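Local structure of 3-dehydroquinate dehydratase (Aquifex aeolicus, 2EGZ) at residues B[55-61]-B[84-90]; B[94-98]-B[133-137]; B[110-114]-B[139-143]. The protein is a type I dehydroquinase, an enzyme that turns 3-dehydroquinate into 3-dehydroshikimate through a Schiff-base intermediate in chorismate biosynthesis. All coordinates share one frame; numbering follows the deposited sequence.

Contact 1: residues B[55-61]-B[84-90]; sequences KTILTIR and SDYTDIE
Asp85 crosses the side chain of Lys55 at roughly a right angle, and its two oxygens are used differently. Asp85 OD2 accepts the backbone N of Thr56 at 2.7 Å on its anti side, 16° out of the carboxylate plane, and is also bonded by His50. Asp85 OD1 makes a weak salt bridge of 3.4 Å to Lys55 NZ. Beside them two hydroxyls are bonded in series: Thr56 OG1 donates to Ser84 OG over 2.7 Å, and Ser84 OG, placed anti to its own nitrogen (chi1 -175°), donates a hydrogen bond to Tyr86 O. Tyr86 O also accepts Leu58 N at 2.8 Å, from the opposite face of its plane, so two donors grip one buried oxygen.

On the face bearing Ile57, Tyr86, Thr59 and Asp88, Ile57 CG1 lies 3.8 Å from Tyr86 CB. Thr59 and Asp88 run side by side in the same direction, with Thr59 OG1 3.3 Å from Asp88 CB and hydrogen-bonded to Glu28. Leu58 and Thr87 are likewise aligned on the other face, where both meet helix 73-80.

Past the end of strand 55-59, Glu90 OE2 approaches Arg61 CD to 3.4 Å. Water 1 joins this oxygen to Ile60 N and Asp88 O; water 2 joins Glu90 OE1 to Ile60 O, and OE1 also hydrogen-bonds Ser93 OG. Arg61, a 3-dehydroquinate-binding residue, donates NH1 to Glu65 O and NH2 to a tartrate probably from the crystallisation liquor. Neighbouring parallel strands 24° apart, linked through helix 73-80, form a beta-alpha-beta unit of the TIM barrel, with the substrate-binding arginine just beyond a strand's C-terminal end.

Contact 2: residues B[94-98]-B[133-137]; sequences RGLLV and EGYRY
Arg94, bent at chi2 (-77°), supplies the ionic part, turning its end toward Glu133 and donating from NH1 to Glu133 OE1 at 2.8 Å. The bond is nearly straight (166° at the hydrogen), lies close to the guanidinium plane and uses the oxygen's anti lone pair. Arg136 NH1, from the same helix as Glu133, reaches Glu133 OE1, also at 2.8 Å, so one carboxylate oxygen joins two arginines in a salt-bridge network.

A weak hydrogen bond runs from Arg94 NH1 to Tyr137 OH at 3.3 Å. Here the nitrogen sits at the ring's edge, guanidinium and ring planes 70° apart.

The apolar part is a CH-pi contact: Leu97 CD1 stands 3.4 Å from the centroid of the Tyr137 ring, almost exactly on its normal. Val98 CG2 adds a looser touch at the ring's edge, 4.3 Å from Tyr137 CE1. An alanine in place of Tyr137 would probably leave Leu97 CD1 without its aromatic face and Arg94 NH1 with Glu133 as its remaining bonded partner here.

The contact spans the start of helix 94-107 and the end of helix 124-136, at the surface; beneath it, Leu97 packs on Ile89 of strand 86-90, and Leu97 and Glu133 touch Leu91.

Contact 3: residues B[110-114]-B[139-143]; sequences KLIIS and GIPKI
Gly139 opens the pairing with its CA only 3.1 Å from Leu111 O. A beta carbon built onto it would collide with that oxygen and with Ile113 CD1, so the close approach depends on the missing side chain.

Ile140 uses both its backbone polar atoms. Ile140 N donates to Leu111 O at 2.7 Å, and Ile140 O accepts Ile113 N at 3.0 Å. Ile140 CD1 extends as far as Lys110 CD, 4.2 Å away.

Pro141, which lacks an N-H, pairs with Ile113 through a CA-H...O contact of 3.4 Å from Pro141 CA to Ile113 O. Its ring packs on Leu131 and Tyr135 of helix 124-136.

Lys142 resumes the regular bonding, Lys142 N meeting Ile113 O at 2.9 Å. With CG anti to the backbone nitrogen (chi1 170°) and the chain extended beyond, its methylenes pass Ile112 and Ser114: Lys142 CB is 3.7 Å from Ile112 CG2, and Lys142 CD is 4.0 Å from Ser114 CB. Lys142 NZ hydrogen-bonds a tartrate, probably from the crystallisation liquor, and makes a cation-pi contact with Tyr192.

The two parallel strands, their segments inclined at 34°, belong to the beta-alpha-beta crossover through helix 124-136 in the TIM barrel, and Lys142 is the Schiff-base lysine of the type I dehydroquinase active site.

Contacts 1 and 3 are successive parts of one barrel wall, their centres about 9 Å apart, because strands 86-90 and 110-117 are neighbours: Thr87 O lies 2.7 Å from Ile112 N, and Asp88 OD1 2.7 Å from Ser114 OG. Both reach the same pocket: Arg61 and Lys142 each hydrogen-bond the tartrate, and the side chain of the active-site His116 lies about 3 Å from those of Arg61 and Ser114. Contact 2 belongs to the outer helical layer, the Leu97 side chain about 11 Å from that of Lys142. It touches contact 1 where Leu97 CD2 lies 3.7 Å from Glu90 O, and contact 3 where Gly134 O stands 2.9 Å from Gly139 N and Tyr137 CB 3.5 Å from Ile113 CD1.

Contact 1: residues B[55-61]-B[84-90]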
ATOM      1  N   LYS B  55      -8.524  20.214 -20.324  1.00 11.32           N
ATOM      2  CA  LYS B  55      -8.610  18.768 -20.184  1.00 11.99           C
ATOM      3  C   LYS B  55      -8.758  18.422 -18.713  1.00 10.98           C
ATOM      4  O   LYS B  55      -8.488  19.251 -17.846  1.00 10.62           O
ATOM      5  CB  LYS B  55      -7.366  18.092 -20.752  1.00 12.91           C
ATOM      6  CG  LYS B  55      -7.341  18.073 -22.269  1.00 15.64           C
ATOM      7  CD  LYS B  55      -6.091  17.388 -22.783  1.00 20.21           C
ATOM      8  CE  LYS B  55      -6.110  17.277 -24.296  1.00 25.40           C
ATOM      9  NZ  LYS B  55      -7.247  16.438 -24.763  1.00 26.39           N
ATOM     10  N   THR B  56      -9.179  17.193 -18.437  1.00 12.44           N
ATOM     11  CA  THR B  56      -9.387  16.755 -17.067  1.00 11.77           C
ATOM     12  C   THR B  56      -8.626  15.499 -16.691  1.00 12.02           C
ATOM     13  O   THR B  56      -8.290  14.675 -17.540  1.00 11.30           O
ATOM     14  CB  THR B  56     -10.868  16.430 -16.801  1.00 13.26           C
ATOM     15  OG1 THR B  56     -11.278  15.361 -17.670  1.00 11.76           O
ATOM     16  CG2 THR B  56     -11.741  17.644 -17.046  1.00 12.42           C
ATOM     17  N   ILE B  57      -8.350  15.382 -15.397  1.00 13.40           N
ATOM     18  CA  ILE B  57      -7.728  14.199 -14.824  1.00 11.23           C
ATOM     19  C   ILE B  57      -8.736  13.821 -13.745  1.00 12.09           C
ATOM     20  O   ILE B  57      -9.048  14.628 -12.865  1.00 11.92           O
ATOM     21  CB  ILE B  57      -6.371  14.476 -14.133  1.00 13.08           C
ATOM     22  CG1 ILE B  57      -5.291  14.792 -15.169  1.00 10.93           C
ATOM     23  CG2 ILE B  57      -5.942  13.238 -13.346  1.00 13.40           C
ATOM     24  CD1 ILE B  57      -3.969  15.220 -14.550  1.00 13.14           C
ATOM     25  N   LEU B  58      -9.269  12.611 -13.839  1.00 11.75           N
ATOM     26  CA  LEU B  58     -10.233  12.125 -12.861  1.00 13.94           C
ATOM     27  C   LEU B  58      -9.457  11.371 -11.788  1.00 15.07           C
ATOM     28  O   LEU B  58      -8.928  10.290 -12.047  1.00 14.75           O
ATOM     29  CB  LEU B  58     -11.239  11.184 -13.533  1.00 14.00           C
ATOM     30  CG  LEU B  58     -12.234  10.456 -12.620  1.00 15.66           C
ATOM     31  CD1 LEU B  58     -13.149  11.466 -11.939  1.00 16.04           C
ATOM     32  CD2 LEU B  58     -13.051   9.468 -13.443  1.00 17.14           C
ATOM     33  N   THR B  59      -9.379  11.958 -10.596  1.00 15.04           N
ATOM     34  CA  THR B  59      -8.671  11.347  -9.479  1.00 16.33           C
ATOM     35  C   THR B  59      -9.599  11.162  -8.290  1.00 16.15           C
ATOM     36  O   THR B  59     -10.350  12.063  -7.928  1.00 17.01           O
ATOM     37  CB  THR B  59      -7.480  12.209  -9.011  1.00 17.45           C
ATOM     38  OG1 THR B  59      -6.511  12.301 -10.061  1.00 16.25           O
ATOM     39  CG2 THR B  59      -6.818  11.587  -7.783  1.00 18.62           C
ATOM     40  N   ILE B  60      -9.541   9.982  -7.691  1.00 16.78           N
ATOM     41  CA  ILE B  60     -10.350   9.671  -6.516  1.00 17.60           C
ATOM     42  C   ILE B  60      -9.356   8.956  -5.616  1.00 17.51           C
ATOM     43  O   ILE B  60      -9.460   7.754  -5.384  1.00 18.31           O
ATOM     44  CB  ILE B  60     -11.505   8.722  -6.868  1.00 18.30           C
ATOM     45  CG1 ILE B  60     -12.236   9.234  -8.112  1.00 19.27           C
ATOM     46  CG2 ILE B  60     -12.481   8.647  -5.695  1.00 20.44           C
ATOM     47  CD1 ILE B  60     -13.297   8.286  -8.637  1.00 19.15           C
ATOM     48  N   ARG B  61      -8.383   9.717  -5.127  1.00 19.06           N
ATOM     49  CA  ARG B  61      -7.306   9.185  -4.299  1.00 19.78           C
ATOM     50  C   ARG B  61      -7.709   8.276  -3.149  1.00 20.46           C
ATOM     51  O   ARG B  61      -8.557   8.624  -2.329  1.00 21.19           O
ATOM     52  CB  ARG B  61      -6.455  10.333  -3.750  1.00 20.42           C
ATOM     53  CG  ARG B  61      -5.108   9.879  -3.211  1.00 23.81           C
ATOM     54  CD  ARG B  61      -4.170   9.485  -4.343  1.00 26.81           C
ATOM     55  NE  ARG B  61      -3.866  10.629  -5.199  1.00 28.64           N
ATOM     56  CZ  ARG B  61      -3.130  11.674  -4.822  1.00 32.51           C
ATOM     57  NH1 ARG B  61      -2.607  11.731  -3.601  1.00 31.25           N
ATOM     58  NH2 ARG B  61      -2.928  12.676  -5.665  1.00 35.71           N
ATOM     59  N   SER B  84     -13.364  11.428 -19.147  1.00 16.40           N
ATOM     60  CA  SER B  84     -12.262  12.281 -18.717  1.00 15.75           C
ATOM     61  C   SER B  84     -11.043  12.027 -19.604  1.00 14.54           C
ATOM     62  O   SER B  84     -10.789  10.891 -20.000  1.00 14.27           O
ATOM     63  CB  SER B  84     -11.917  11.989 -17.255  1.00 16.79           C
ATOM     64  OG  SER B  84     -10.929  12.882 -16.775  1.00 16.83           O
ATOM     65  N   ASP B  85     -10.293  13.080 -19.914  1.00 13.56           N
ATOM     66  CA  ASP B  85      -9.112  12.935 -20.765  1.00 12.21           C
ATOM     67  C   ASP B  85      -8.110  11.978 -20.137  1.00 10.46           C
ATOM     68  O   ASP B  85      -7.471  11.189 -20.837  1.00 10.73           O
ATOM     69  CB  ASP B  85      -8.475  14.300 -21.005  1.00 11.23           C
ATOM     70  CG  ASP B  85      -9.455  15.292 -21.593  1.00 14.92           C
ATOM     71  OD1 ASP B  85      -9.733  15.214 -22.814  1.00 16.41           O
ATOM     72  OD2 ASP B  85      -9.966  16.133 -20.829  1.00 13.29           O
ATOM     73  N   TYR B  86      -7.975  12.058 -18.816  1.00 10.33           N
ATOM     74  CA  TYR B  86      -7.077  11.180 -18.065  1.00 10.33           C
ATOM     75  C   TYR B  86      -7.807  10.685 -16.826  1.00 11.52           C
ATOM     76  O   TYR B  86      -8.701  11.356 -16.307  1.00 10.69           O
ATOM     77  CB  TYR B  86      -5.848  11.924 -17.529  1.00 11.03           C
ATOM     78  CG  TYR B  86      -4.952  12.596 -18.535  1.00 10.74           C
ATOM     79  CD1 TYR B  86      -3.827  11.941 -19.042  1.00 12.30           C
ATOM     80  CD2 TYR B  86      -5.182  13.913 -18.925  1.00 12.26           C
ATOM     81  CE1 TYR B  86      -2.949  12.591 -19.902  1.00 15.15           C
ATOM     82  CE2 TYR B  86      -4.316  14.569 -19.783  1.00 13.81           C
ATOM     83  CZ  TYR B  86      -3.201  13.907 -20.265  1.00 14.40           C
ATOM     84  OH  TYR B  86      -2.319  14.570 -21.086  1.00 14.80           O
ATOM     85  N   THR B  87      -7.399   9.515 -16.354  1.00 13.06           N
ATOM     86  CA  THR B  87      -7.912   8.945 -15.118  1.00 13.89           C
ATOM     87  C   THR B  87      -6.654   8.532 -14.361  1.00 13.98           C
ATOM     88  O   THR B  87      -5.783   7.855 -14.913  1.00 14.01           O
ATOM     89  CB  THR B  87      -8.795   7.704 -15.341  1.00 15.14           C
ATOM     90  OG1 THR B  87     -10.053   8.099 -15.906  1.00 14.95           O
ATOM     91  CG2 THR B  87      -9.043   6.996 -14.013  1.00 14.69           C
ATOM     92  N   ASP B  88      -6.540   8.977 -13.116  1.00 12.06           N
ATOM     93  CA  ASP B  88      -5.385   8.643 -12.289  1.00 14.15           C
ATOM     94  C   ASP B  88      -5.813   7.595 -11.268  1.00 13.50           C
ATOM     95  O   ASP B  88      -6.664   7.861 -10.422  1.00 14.36           O
ATOM     96  CB  ASP B  88      -4.870   9.899 -11.564  1.00 12.03           C
ATOM     97  CG  ASP B  88      -3.644   9.625 -10.697  1.00 15.69           C
ATOM     98  OD1 ASP B  88      -3.578   8.544 -10.072  1.00 15.98           O
ATOM     99  OD2 ASP B  88      -2.747  10.501 -10.620  1.00 15.96           O
ATOM    100  N   ILE B  89      -5.234   6.404 -11.366  1.00 13.86           N
ATOM    101  CA  ILE B  89      -5.537   5.325 -10.433  1.00 14.82           C
ATOM    102  C   ILE B  89      -4.215   4.927  -9.777  1.00 16.20           C
ATOM    103  O   ILE B  89      -3.169   4.971 -10.416  1.00 15.81           O
ATOM    104  CB  ILE B  89      -6.161   4.107 -11.164  1.00 14.05           C
ATOM    105  CG1 ILE B  89      -6.537   3.011 -10.157  1.00 14.97           C
ATOM    106  CG2 ILE B  89      -5.193   3.570 -12.201  1.00 16.15           C
ATOM    107  CD1 ILE B  89      -7.607   3.425  -9.165  1.00 16.02           C
ATOM    108  N   GLU B  90      -4.252   4.564  -8.499  1.00 16.15           N
ATOM    109  CA  GLU B  90      -3.026   4.178  -7.803  1.00 16.99           C
ATOM    110  C   GLU B  90      -2.576   2.786  -8.225  1.00 16.70           C
ATOM    111  O   GLU B  90      -3.401   1.888  -8.425  1.00 17.56           O
ATOM    112  CB  GLU B  90      -3.228   4.179  -6.285  1.00 18.07           C
ATOM    113  CG  GLU B  90      -3.773   5.466  -5.676  1.00 20.93           C
ATOM    114  CD  GLU B  90      -5.247   5.681  -5.964  1.00 22.11           C
ATOM    115  OE1 GLU B  90      -5.967   4.682  -6.193  1.00 21.43           O
ATOM    116  OE2 GLU B  90      -5.687   6.849  -5.945  1.00 22.24           O
TER
HETATM  117  O   HOH W   1      -7.521   7.740  -8.006  1.00 16.45           O
HETATM  118  O   HOH W   2      -8.685   5.118  -5.846  1.00 27.55           O

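Contact 2: residues B[94-98]-B[133-137]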
ATOM      1  N   ARG B  94      -4.540  -2.482  -7.311  1.00 27.81           N
ATOM      2  CA  ARG B  94      -4.413  -3.524  -8.322  1.00 30.17           C
ATOM      3  C   ARG B  94      -5.710  -4.051  -8.924  1.00 30.36           C
ATOM      4  O   ARG B  94      -5.768  -4.334 -10.121  1.00 31.77           O
ATOM      5  CB  ARG B  94      -3.614  -4.691  -7.743  1.00 32.13           C
ATOM      6  CG  ARG B  94      -2.224  -4.307  -7.256  1.00 33.47           C
ATOM      7  CD  ARG B  94      -1.245  -4.126  -8.406  1.00 36.27           C
ATOM      8  NE  ARG B  94       0.066  -3.688  -7.931  1.00 37.74           N
ATOM      9  CZ  ARG B  94       1.187  -3.768  -8.643  1.00 39.50           C
ATOM     10  NH1 ARG B  94       1.159  -4.276  -9.869  1.00 39.87           N
ATOM     11  NH2 ARG B  94       2.336  -3.344  -8.128  1.00 39.37           N
ATOM     12  N   GLY B  95      -6.746  -4.182  -8.100  1.00 30.77           N
ATOM     13  CA  GLY B  95      -8.016  -4.703  -8.582  1.00 30.86           C
ATOM     14  C   GLY B  95      -8.759  -3.866  -9.613  1.00 30.29           C
ATOM     15  O   GLY B  95      -9.679  -4.362 -10.268  1.00 29.65           O
ATOM     16  N   LEU B  96      -8.369  -2.604  -9.767  1.00 29.15           N
ATOM     17  CA  LEU B  96      -9.030  -1.714 -10.721  1.00 27.57           C
ATOM     18  C   LEU B  96      -8.198  -1.417 -11.966  1.00 27.16           C
ATOM     19  O   LEU B  96      -8.718  -0.899 -12.952  1.00 28.02           O
ATOM     20  CB  LEU B  96      -9.391  -0.393 -10.035  1.00 26.24           C
ATOM     21  CG  LEU B  96     -10.349  -0.479  -8.845  1.00 26.71           C
ATOM     22  CD1 LEU B  96     -10.435   0.865  -8.149  1.00 26.95           C
ATOM     23  CD2 LEU B  96     -11.722  -0.920  -9.327  1.00 26.15           C
ATOM     24  N   LEU B  97      -6.914  -1.764 -11.926  1.00 27.08           N
ATOM     25  CA  LEU B  97      -6.009  -1.496 -13.043  1.00 25.36           C
ATOM     26  C   LEU B  97      -6.436  -2.022 -14.416  1.00 24.96           C
ATOM     27  O   LEU B  97      -6.622  -1.239 -15.353  1.00 24.19           O
ATOM     28  CB  LEU B  97      -4.602  -2.014 -12.711  1.00 24.99           C
ATOM     29  CG  LEU B  97      -3.899  -1.417 -11.485  1.00 23.50           C
ATOM     30  CD1 LEU B  97      -2.530  -2.057 -11.327  1.00 20.09           C
ATOM     31  CD2 LEU B  97      -3.761   0.094 -11.634  1.00 24.19           C
ATOM     32  N   VAL B  98      -6.579  -3.339 -14.547  1.00 23.17           N
ATOM     33  CA  VAL B  98      -6.970  -3.924 -15.831  1.00 23.26           C
ATOM     34  C   VAL B  98      -8.301  -3.347 -16.301  1.00 22.13           C
ATOM     35  O   VAL B  98      -8.472  -3.020 -17.473  1.00 22.21           O
ATOM     36  CB  VAL B  98      -7.098  -5.463 -15.732  1.00 23.90           C
ATOM     37  CG1 VAL B  98      -7.541  -6.039 -17.069  1.00 24.99           C
ATOM     38  CG2 VAL B  98      -5.769  -6.067 -15.306  1.00 23.39           C
ATOM     39  N   GLU B 133       5.899  -1.280 -13.861  1.00 18.87           N
ATOM     40  CA  GLU B 133       4.547  -1.791 -13.649  1.00 20.86           C
ATOM     41  C   GLU B 133       3.540  -0.870 -14.325  1.00 21.16           C
ATOM     42  O   GLU B 133       2.564  -1.329 -14.918  1.00 20.32           O
ATOM     43  CB  GLU B 133       4.244  -1.901 -12.156  1.00 23.33           C
ATOM     44  CG  GLU B 133       4.955  -3.056 -11.488  1.00 25.54           C
ATOM     45  CD  GLU B 133       4.429  -4.398 -11.961  1.00 28.29           C
ATOM     46  OE1 GLU B 133       3.325  -4.789 -11.528  1.00 30.51           O
ATOM     47  OE2 GLU B 133       5.112  -5.054 -12.775  1.00 28.89           O
ATOM     48  N   GLY B 134       3.785   0.433 -14.240  1.00 20.03           N
ATOM     49  CA  GLY B 134       2.890   1.379 -14.875  1.00 19.41           C
ATOM     50  C   GLY B 134       2.772   1.107 -16.368  1.00 20.11           C
ATOM     51  O   GLY B 134       1.676   1.130 -16.928  1.00 18.84           O
ATOM     52  N   TYR B 135       3.902   0.845 -17.018  1.00 19.39           N
ATOM     53  CA  TYR B 135       3.900   0.572 -18.450  1.00 19.01           C
ATOM     54  C   TYR B 135       3.287  -0.791 -18.739  1.00 19.99           C
ATOM     55  O   TYR B 135       2.620  -0.977 -19.755  1.00 19.99           O
ATOM     56  CB  TYR B 135       5.325   0.625 -19.011  1.00 19.46           C
ATOM     57  CG  TYR B 135       5.933   2.011 -18.988  1.00 17.63           C
ATOM     58  CD1 TYR B 135       5.262   3.093 -19.554  1.00 18.37           C
ATOM     59  CD2 TYR B 135       7.177   2.240 -18.396  1.00 19.05           C
ATOM     60  CE1 TYR B 135       5.812   4.374 -19.530  1.00 18.05           C
ATOM     61  CE2 TYR B 135       7.738   3.519 -18.367  1.00 16.83           C
ATOM     62  CZ  TYR B 135       7.047   4.577 -18.934  1.00 17.93           C
ATOM     63  OH  TYR B 135       7.582   5.841 -18.899  1.00 17.60           O
ATOM     64  N   ARG B 136       3.517  -1.738 -17.837  1.00 19.62           N
ATOM     65  CA  ARG B 136       2.983  -3.085 -17.982  1.00 22.06           C
ATOM     66  C   ARG B 136       1.457  -3.090 -17.948  1.00 21.33           C
ATOM     67  O   ARG B 136       0.824  -3.903 -18.621  1.00 22.22           O
ATOM     68  CB  ARG B 136       3.551  -3.990 -16.882  1.00 22.67           C
ATOM     69  CG  ARG B 136       2.930  -5.380 -16.794  1.00 29.01           C
ATOM     70  CD  ARG B 136       3.747  -6.280 -15.865  1.00 31.89           C
ATOM     71  NE  ARG B 136       3.022  -7.481 -15.455  1.00 36.10           N
ATOM     72  CZ  ARG B 136       2.331  -7.594 -14.323  1.00 36.34           C
ATOM     73  NH1 ARG B 136       2.268  -6.580 -13.473  1.00 37.31           N
ATOM     74  NH2 ARG B 136       1.704  -8.728 -14.038  1.00 39.66           N
ATOM     75  N   TYR B 137       0.867  -2.184 -17.172  1.00 20.41           N
ATOM     76  CA  TYR B 137      -0.589  -2.096 -17.074  1.00 20.31           C
ATOM     77  C   TYR B 137      -1.165  -1.118 -18.092  1.00 19.97           C
ATOM     78  O   TYR B 137      -2.349  -0.769 -18.030  1.00 20.49           O
ATOM     79  CB  TYR B 137      -1.010  -1.685 -15.659  1.00 21.12           C
ATOM     80  CG  TYR B 137      -0.967  -2.811 -14.654  1.00 22.88           C
ATOM     81  CD1 TYR B 137      -1.986  -3.762 -14.598  1.00 24.98           C
ATOM     82  CD2 TYR B 137       0.101  -2.942 -13.771  1.00 25.34           C
ATOM     83  CE1 TYR B 137      -1.937  -4.816 -13.684  1.00 25.74           C
ATOM     84  CE2 TYR B 137       0.160  -3.988 -12.855  1.00 26.18           C
ATOM     85  CZ  TYR B 137      -0.861  -4.921 -12.816  1.00 26.93           C
ATOM     86  OH  TYR B 137      -0.803  -5.956 -11.906  1.00 27.61           O
TER

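Contact 3: residues B[110-114]-B[139-143]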
ATOM      1  N   LYS B 110      -6.735   8.373 -21.590  1.00 16.46           N
ATOM      2  CA  LYS B 110      -5.450   7.963 -21.021  1.00 16.95           C
ATOM      3  C   LYS B 110      -5.506   7.582 -19.552  1.00 16.55           C
ATOM      4  O   LYS B 110      -6.266   8.158 -18.775  1.00 15.95           O
ATOM      5  CB  LYS B 110      -4.413   9.078 -21.195  1.00 18.25           C
ATOM      6  CG  LYS B 110      -4.127   9.446 -22.639  1.00 22.27           C
ATOM      7  CD  LYS B 110      -3.060  10.528 -22.729  1.00 26.05           C
ATOM      8  CE  LYS B 110      -2.686  10.807 -24.181  1.00 30.10           C
ATOM      9  NZ  LYS B 110      -1.592  11.814 -24.286  1.00 33.87           N
ATOM     10  N   LEU B 111      -4.673   6.618 -19.174  1.00 15.14           N
ATOM     11  CA  LEU B 111      -4.624   6.162 -17.795  1.00 14.69           C
ATOM     12  C   LEU B 111      -3.297   6.516 -17.142  1.00 14.94           C
ATOM     13  O   LEU B 111      -2.230   6.197 -17.668  1.00 15.73           O
ATOM     14  CB  LEU B 111      -4.816   4.645 -17.725  1.00 14.89           C
ATOM     15  CG  LEU B 111      -4.978   4.042 -16.323  1.00 13.43           C
ATOM     16  CD1 LEU B 111      -6.251   4.582 -15.690  1.00 14.01           C
ATOM     17  CD2 LEU B 111      -5.031   2.517 -16.403  1.00 14.25           C
ATOM     18  N   ILE B 112      -3.370   7.196 -16.007  1.00 13.92           N
ATOM     19  CA  ILE B 112      -2.171   7.533 -15.255  1.00 12.32           C
ATOM     20  C   ILE B 112      -2.182   6.542 -14.102  1.00 12.87           C
ATOM     21  O   ILE B 112      -3.212   6.348 -13.470  1.00 14.81           O
ATOM     22  CB  ILE B 112      -2.228   8.963 -14.682  1.00 11.93           C
ATOM     23  CG1 ILE B 112      -2.090   9.990 -15.809  1.00 11.56           C
ATOM     24  CG2 ILE B 112      -1.131   9.153 -13.647  1.00 10.43           C
ATOM     25  CD1 ILE B 112      -2.285  11.423 -15.334  1.00 13.23           C
ATOM     26  N   ILE B 113      -1.053   5.891 -13.849  1.00 11.95           N
ATOM     27  CA  ILE B 113      -0.967   4.934 -12.755  1.00 11.31           C
ATOM     28  C   ILE B 113       0.061   5.508 -11.803  1.00 11.97           C
ATOM     29  O   ILE B 113       1.255   5.555 -12.105  1.00 11.93           O
ATOM     30  CB  ILE B 113      -0.555   3.552 -13.268  1.00 11.64           C
ATOM     31  CG1 ILE B 113      -1.661   3.016 -14.188  1.00 10.50           C
ATOM     32  CG2 ILE B 113      -0.324   2.604 -12.092  1.00 11.02           C
ATOM     33  CD1 ILE B 113      -1.326   1.704 -14.882  1.00  9.96           C
ATOM     34  N   SER B 114      -0.421   5.955 -10.651  1.00 12.80           N
ATOM     35  CA  SER B 114       0.420   6.624  -9.673  1.00 13.19           C
ATOM     36  C   SER B 114       0.895   5.880  -8.433  1.00 13.69           C
ATOM     37  O   SER B 114       0.335   4.863  -8.022  1.00 11.50           O
ATOM     38  CB  SER B 114      -0.294   7.893  -9.218  1.00 14.98           C
ATOM     39  OG  SER B 114      -1.535   7.558  -8.613  1.00 15.59           O
ATOM     40  N   GLY B 139      -0.422   2.205 -18.663  1.00 18.01           N
ATOM     41  CA  GLY B 139      -0.680   3.589 -18.310  1.00 16.47           C
ATOM     42  C   GLY B 139       0.565   4.447 -18.286  1.00 17.29           C
ATOM     43  O   GLY B 139       1.669   3.976 -18.583  1.00 16.62           O
ATOM     44  N   ILE B 140       0.381   5.719 -17.951  1.00 15.17           N
ATOM     45  CA  ILE B 140       1.488   6.656 -17.843  1.00 13.85           C
ATOM     46  C   ILE B 140       1.880   6.617 -16.374  1.00 13.82           C
ATOM     47  O   ILE B 140       1.140   7.086 -15.514  1.00 12.57           O
ATOM     48  CB  ILE B 140       1.054   8.089 -18.192  1.00 14.69           C
ATOM     49  CG1 ILE B 140       0.489   8.132 -19.615  1.00 15.66           C
ATOM     50  CG2 ILE B 140       2.245   9.039 -18.053  1.00 15.15           C
ATOM     51  CD1 ILE B 140      -0.130   9.469 -19.981  1.00 17.21           C
ATOM     52  N   PRO B 141       3.044   6.038 -16.061  1.00 12.89           N
ATOM     53  CA  PRO B 141       3.460   5.976 -14.662  1.00 11.13           C
ATOM     54  C   PRO B 141       3.737   7.346 -14.053  1.00 12.30           C
ATOM     55  O   PRO B 141       4.365   8.203 -14.675  1.00  9.84           O
ATOM     56  CB  PRO B 141       4.704   5.084 -14.711  1.00 11.73           C
ATOM     57  CG  PRO B 141       5.269   5.375 -16.075  1.00 13.46           C
ATOM     58  CD  PRO B 141       4.048   5.423 -16.950  1.00 13.64           C
ATOM     59  N   LYS B 142       3.243   7.543 -12.834  1.00 11.56           N
ATOM     60  CA  LYS B 142       3.430   8.793 -12.107  1.00 12.04           C
ATOM     61  C   LYS B 142       4.026   8.468 -10.748  1.00 12.80           C
ATOM     62  O   LYS B 142       3.497   7.626 -10.022  1.00 12.03           O
ATOM     63  CB  LYS B 142       2.088   9.510 -11.905  1.00 12.82           C
ATOM     64  CG  LYS B 142       2.167  10.686 -10.946  1.00 15.26           C
ATOM     65  CD  LYS B 142       0.824  11.388 -10.776  1.00 16.82           C
ATOM     66  CE  LYS B 142       0.964  12.585  -9.843  1.00 18.67           C
ATOM     67  NZ  LYS B 142      -0.306  13.354  -9.671  1.00 18.90           N
ATOM     68  N   ILE B 143       5.126   9.134 -10.412  1.00 11.45           N
ATOM     69  CA  ILE B 143       5.792   8.927  -9.131  1.00 13.05           C
ATOM     70  C   ILE B 143       5.897  10.270  -8.422  1.00 12.68           C
ATOM     71  O   ILE B 143       6.477  11.210  -8.954  1.00 13.13           O
ATOM     72  CB  ILE B 143       7.223   8.356  -9.318  1.00 14.06           C
ATOM     73  CG1 ILE B 143       7.161   7.014 -10.045  1.00 16.59           C
ATOM     74  CG2 ILE B 143       7.902   8.179  -7.960  1.00 14.57           C
ATOM     75  CD1 ILE B 143       8.525   6.428 -10.363  1.00 16.79           C
TER